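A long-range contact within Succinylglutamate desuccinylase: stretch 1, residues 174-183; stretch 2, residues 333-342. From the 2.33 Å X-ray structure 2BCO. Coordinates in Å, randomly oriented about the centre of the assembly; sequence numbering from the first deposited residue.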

# COMPACT_ATOMS: atom_id res chain seq x y z
N HIS A 174 -7.96 -1.79 16.41
CA HIS A 174 -8.50 -0.46 16.12
C HIS A 174 -9.43 -0.53 14.90
O HIS A 174 -9.23 -1.35 14.00
N PRO A 175 -10.47 0.31 14.88
CA PRO A 175 -11.42 0.33 13.75
C PRO A 175 -10.78 1.11 12.59
O PRO A 175 -10.86 2.33 12.55
N VAL A 176 -10.15 0.40 11.66
CA VAL A 176 -9.48 1.06 10.55
C VAL A 176 -10.09 0.68 9.20
O VAL A 176 -9.52 0.94 8.15
N ARG A 177 -11.26 0.06 9.25
CA ARG A 177 -11.94 -0.35 8.03
C ARG A 177 -13.25 0.40 7.94
O ARG A 177 -14.33 -0.18 7.99
N SER A 178 -13.14 1.72 7.78
CA SER A 178 -14.28 2.63 7.73
C SER A 178 -15.11 2.70 6.45
O SER A 178 -14.77 2.13 5.40
N LYS A 179 -16.20 3.45 6.56
CA LYS A 179 -17.12 3.69 5.47
C LYS A 179 -16.40 4.52 4.40
O LYS A 179 -16.51 4.25 3.22
N ALA A 180 -15.67 5.54 4.84
CA ALA A 180 -14.95 6.39 3.90
C ALA A 180 -13.88 5.62 3.14
O ALA A 180 -13.74 5.78 1.92
N LEU A 181 -13.13 4.77 3.85
CA LEU A 181 -12.08 3.98 3.20
C LEU A 181 -12.65 3.07 2.13
O LEU A 181 -12.10 2.98 1.03
N VAL A 182 -13.75 2.38 2.45
CA VAL A 182 -14.41 1.47 1.51
C VAL A 182 -14.98 2.25 0.33
O VAL A 182 -14.87 1.81 -0.81
N ASP A 183 -15.59 3.40 0.60
CA ASP A 183 -16.12 4.22 -0.48
C ASP A 183 -14.97 4.61 -1.41
O ASP A 183 -15.16 4.72 -2.62
N ARG A 333 -20.62 -6.55 5.85
CA ARG A 333 -21.57 -5.53 6.25
C ARG A 333 -20.82 -4.52 7.10
O ARG A 333 -19.66 -4.72 7.43
N PHE A 334 -21.49 -3.42 7.45
CA PHE A 334 -20.90 -2.39 8.29
C PHE A 334 -21.54 -2.42 9.68
O PHE A 334 -22.75 -2.23 9.82
N GLU A 335 -20.72 -2.69 10.69
CA GLU A 335 -21.20 -2.71 12.05
C GLU A 335 -20.49 -1.58 12.79
O GLU A 335 -19.28 -1.61 12.98
N GLU A 336 -21.27 -0.57 13.18
CA GLU A 336 -20.73 0.59 13.89
C GLU A 336 -19.64 1.30 13.09
O GLU A 336 -18.67 1.79 13.65
N GLY A 337 -19.82 1.36 11.77
CA GLY A 337 -18.85 2.03 10.92
C GLY A 337 -17.62 1.20 10.58
O GLY A 337 -16.67 1.72 9.99
N GLU A 338 -17.64 -0.08 10.94
CA GLU A 338 -16.53 -0.98 10.68
C GLU A 338 -16.97 -2.11 9.74
O GLU A 338 -18.03 -2.71 9.94
N LEU A 339 -16.17 -2.39 8.72
CA LEU A 339 -16.53 -3.45 7.79
C LEU A 339 -16.12 -4.79 8.39
O LEU A 339 -14.93 -5.06 8.56
N VAL A 340 -17.11 -5.62 8.72
CA VAL A 340 -16.85 -6.93 9.30
C VAL A 340 -17.50 -8.01 8.44
O VAL A 340 -18.31 -7.71 7.57
N TYR A 341 -17.13 -9.26 8.67
CA TYR A 341 -17.72 -10.35 7.90
C TYR A 341 -18.39 -11.43 8.75
O TYR A 341 -18.09 -11.59 9.94
N ASP A 342 -19.29 -12.17 8.11
CA ASP A 342 -20.07 -13.25 8.74
C ASP A 342 -21.19 -12.68 9.61
O ASP A 342 -22.34 -12.65 9.12

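Loop 174-178 and the first helical turn of stretch 1 pack against the β-hairpin of stretch 2, whose strands 333-335 and 338-341 are joined by a type I' turn; together they bury 461 Å². His 174 points away, but water 1 lies 2.7 Å from both His 174 O and Glu 338 OE1, between the loop and the carboxylate. Pro 175 lies sideways, its CB 3.7 Å from Glu 338 OE2. Val 176 (m) points away. Arg 177 points toward the hairpin and is pinned through its backbone: Arg 177 N donates to Glu 338 OE2 (3.1 Å), and Leu 339 N donates to Arg 177 O (3.0 Å). The Glu 338 side chain leaves its CA sideways, and its t, p rotamer brings the carboxylate back to the loop. The Arg 177 side chain (m, t, t) runs out extended to Tyr 341 (chi1 p), with NH1 4.5 Å from CE1. Arg 177 NH1 donates to water 2 (2.8 Å), which donates to Leu 339 O (2.6 Å), and to water 3 (3.0 Å), which hydrogen-bonds Tyr 341 OH (3.0 Å). Ser 178 (p) points away overall and caps the helix, its OG accepting from Leu 181 N (3.2 Å), while its CA makes a CH...O contact with Gly 337 O (3.4 Å). Lys 179 N donates to water 4 (3.1 Å), which donates to the same Gly 337 O (2.6 Å). Phe 334 (chi1 -92°, between wells) and Leu 339 (t, p) both point toward stretch 1. The Lys 179 side chain (t, p, t, t) lays CD over one face of the Phe 334 ring, 4.0 Å from its centroid, a CH-π contact. One turn on, Val 182 (t) points toward the hairpin; its CG2 meets Phe 334 CZ (3.5 Å) and Leu 339 CD2 (4.2 Å), closing an apolar cluster.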

# COMPACT_ATOMS: atom_id res chain seq x y z
CB HIS A 174 -7.36 0.52 15.81
CG HIS A 174 -6.41 0.74 16.94
ND1 HIS A 174 -6.78 1.34 18.12
CD2 HIS A 174 -5.10 0.43 17.07
CE1 HIS A 174 -5.74 1.39 18.93
NE2 HIS A 174 -4.71 0.84 18.32
CB PRO A 175 -12.64 1.03 14.34
CG PRO A 175 -12.02 2.01 15.31
CD PRO A 175 -10.95 1.16 15.99
CB VAL A 176 -7.97 0.70 10.54
CG1 VAL A 176 -7.34 1.08 11.87
CG2 VAL A 176 -7.78 -0.80 10.28
CB ARG A 177 -12.18 -1.86 8.07
CG ARG A 177 -10.87 -2.66 8.10
CD ARG A 177 -11.11 -4.14 8.27
NE ARG A 177 -9.88 -4.90 8.10
CZ ARG A 177 -9.73 -6.17 8.49
NH1 ARG A 177 -10.74 -6.81 9.06
NH2 ARG A 177 -8.58 -6.78 8.31
CB SER A 178 -13.81 4.04 8.06
OG SER A 178 -13.00 4.53 7.00
CB LYS A 179 -18.35 4.45 5.99
CG LYS A 179 -19.42 4.71 4.94
CD LYS A 179 -20.19 3.44 4.64
CE LYS A 179 -21.29 3.68 3.64
NZ LYS A 179 -22.06 2.43 3.40
CB ALA A 180 -14.33 7.57 4.63
CB LEU A 181 -11.32 3.13 4.22
CG LEU A 181 -10.19 2.31 3.59
CD1 LEU A 181 -9.06 3.25 3.14
CD2 LEU A 181 -9.67 1.29 4.56
CB VAL A 182 -15.54 0.68 2.21
CG1 VAL A 182 -16.39 -0.06 1.17
CG2 VAL A 182 -14.94 -0.32 3.18
CB ASP A 183 -16.77 5.50 0.07
CG ASP A 183 -18.18 5.28 0.57
OD1 ASP A 183 -18.74 6.21 1.20
OD2 ASP A 183 -18.74 4.18 0.34
CB ARG A 333 -22.70 -6.16 7.08
CG ARG A 333 -22.22 -6.86 8.36
CD ARG A 333 -23.34 -7.63 9.06
NE ARG A 333 -23.05 -7.86 10.47
CZ ARG A 333 -22.15 -8.72 10.92
NH1 ARG A 333 -21.45 -9.46 10.06
NH2 ARG A 333 -21.93 -8.82 12.22
CB PHE A 334 -21.11 -1.00 7.68
CG PHE A 334 -19.98 -0.56 6.79
CD1 PHE A 334 -18.74 -0.21 7.33
CD2 PHE A 334 -20.13 -0.51 5.40
CE1 PHE A 334 -17.68 0.18 6.51
CE2 PHE A 334 -19.08 -0.13 4.58
CZ PHE A 334 -17.85 0.22 5.13
CB GLU A 335 -20.90 -4.05 12.72
CG GLU A 335 -21.53 -4.17 14.11
CD GLU A 335 -21.39 -5.56 14.71
OE1 GLU A 335 -21.89 -5.77 15.84
OE2 GLU A 335 -20.78 -6.44 14.06
CB GLU A 336 -20.18 0.16 15.25
CG GLU A 336 -21.23 -0.39 16.20
CD GLU A 336 -22.10 0.69 16.83
OE1 GLU A 336 -22.79 1.41 16.08
OE2 GLU A 336 -22.07 0.82 18.07
CB GLU A 338 -16.03 -1.58 12.01
CG GLU A 338 -14.99 -2.69 11.88
CD GLU A 338 -13.60 -2.18 11.47
OE1 GLU A 338 -12.69 -3.01 11.31
OE2 GLU A 338 -13.42 -0.95 11.30
CB LEU A 339 -15.85 -3.26 6.42
CG LEU A 339 -16.41 -4.24 5.37
CD1 LEU A 339 -17.77 -3.73 4.87
CD2 LEU A 339 -15.43 -4.40 4.20
CB VAL A 340 -17.43 -7.05 10.75
CG1 VAL A 340 -16.87 -5.93 11.63
CG2 VAL A 340 -18.96 -7.01 10.72
CB TYR A 341 -16.70 -10.98 6.96
CG TYR A 341 -15.34 -11.24 7.56
CD1 TYR A 341 -14.35 -10.25 7.55
CD2 TYR A 341 -15.00 -12.48 8.08
CE1 TYR A 341 -13.06 -10.51 8.03
CE2 TYR A 341 -13.72 -12.75 8.57
CZ TYR A 341 -12.75 -11.76 8.53
OH TYR A 341 -11.49 -12.04 8.99
CB ASP A 342 -19.17 -14.16 9.58
CG ASP A 342 -18.33 -15.08 8.74
OD1 ASP A 342 -17.63 -15.94 9.31
OD2 ASP A 342 -18.38 -14.95 7.49
O HOH W 1 -10.03 -2.77 11.83
O HOH W 2 -13.28 -6.43 10.10
O HOH W 3 -10.06 -9.61 9.87
O HOH W 4 -17.01 4.23 9.44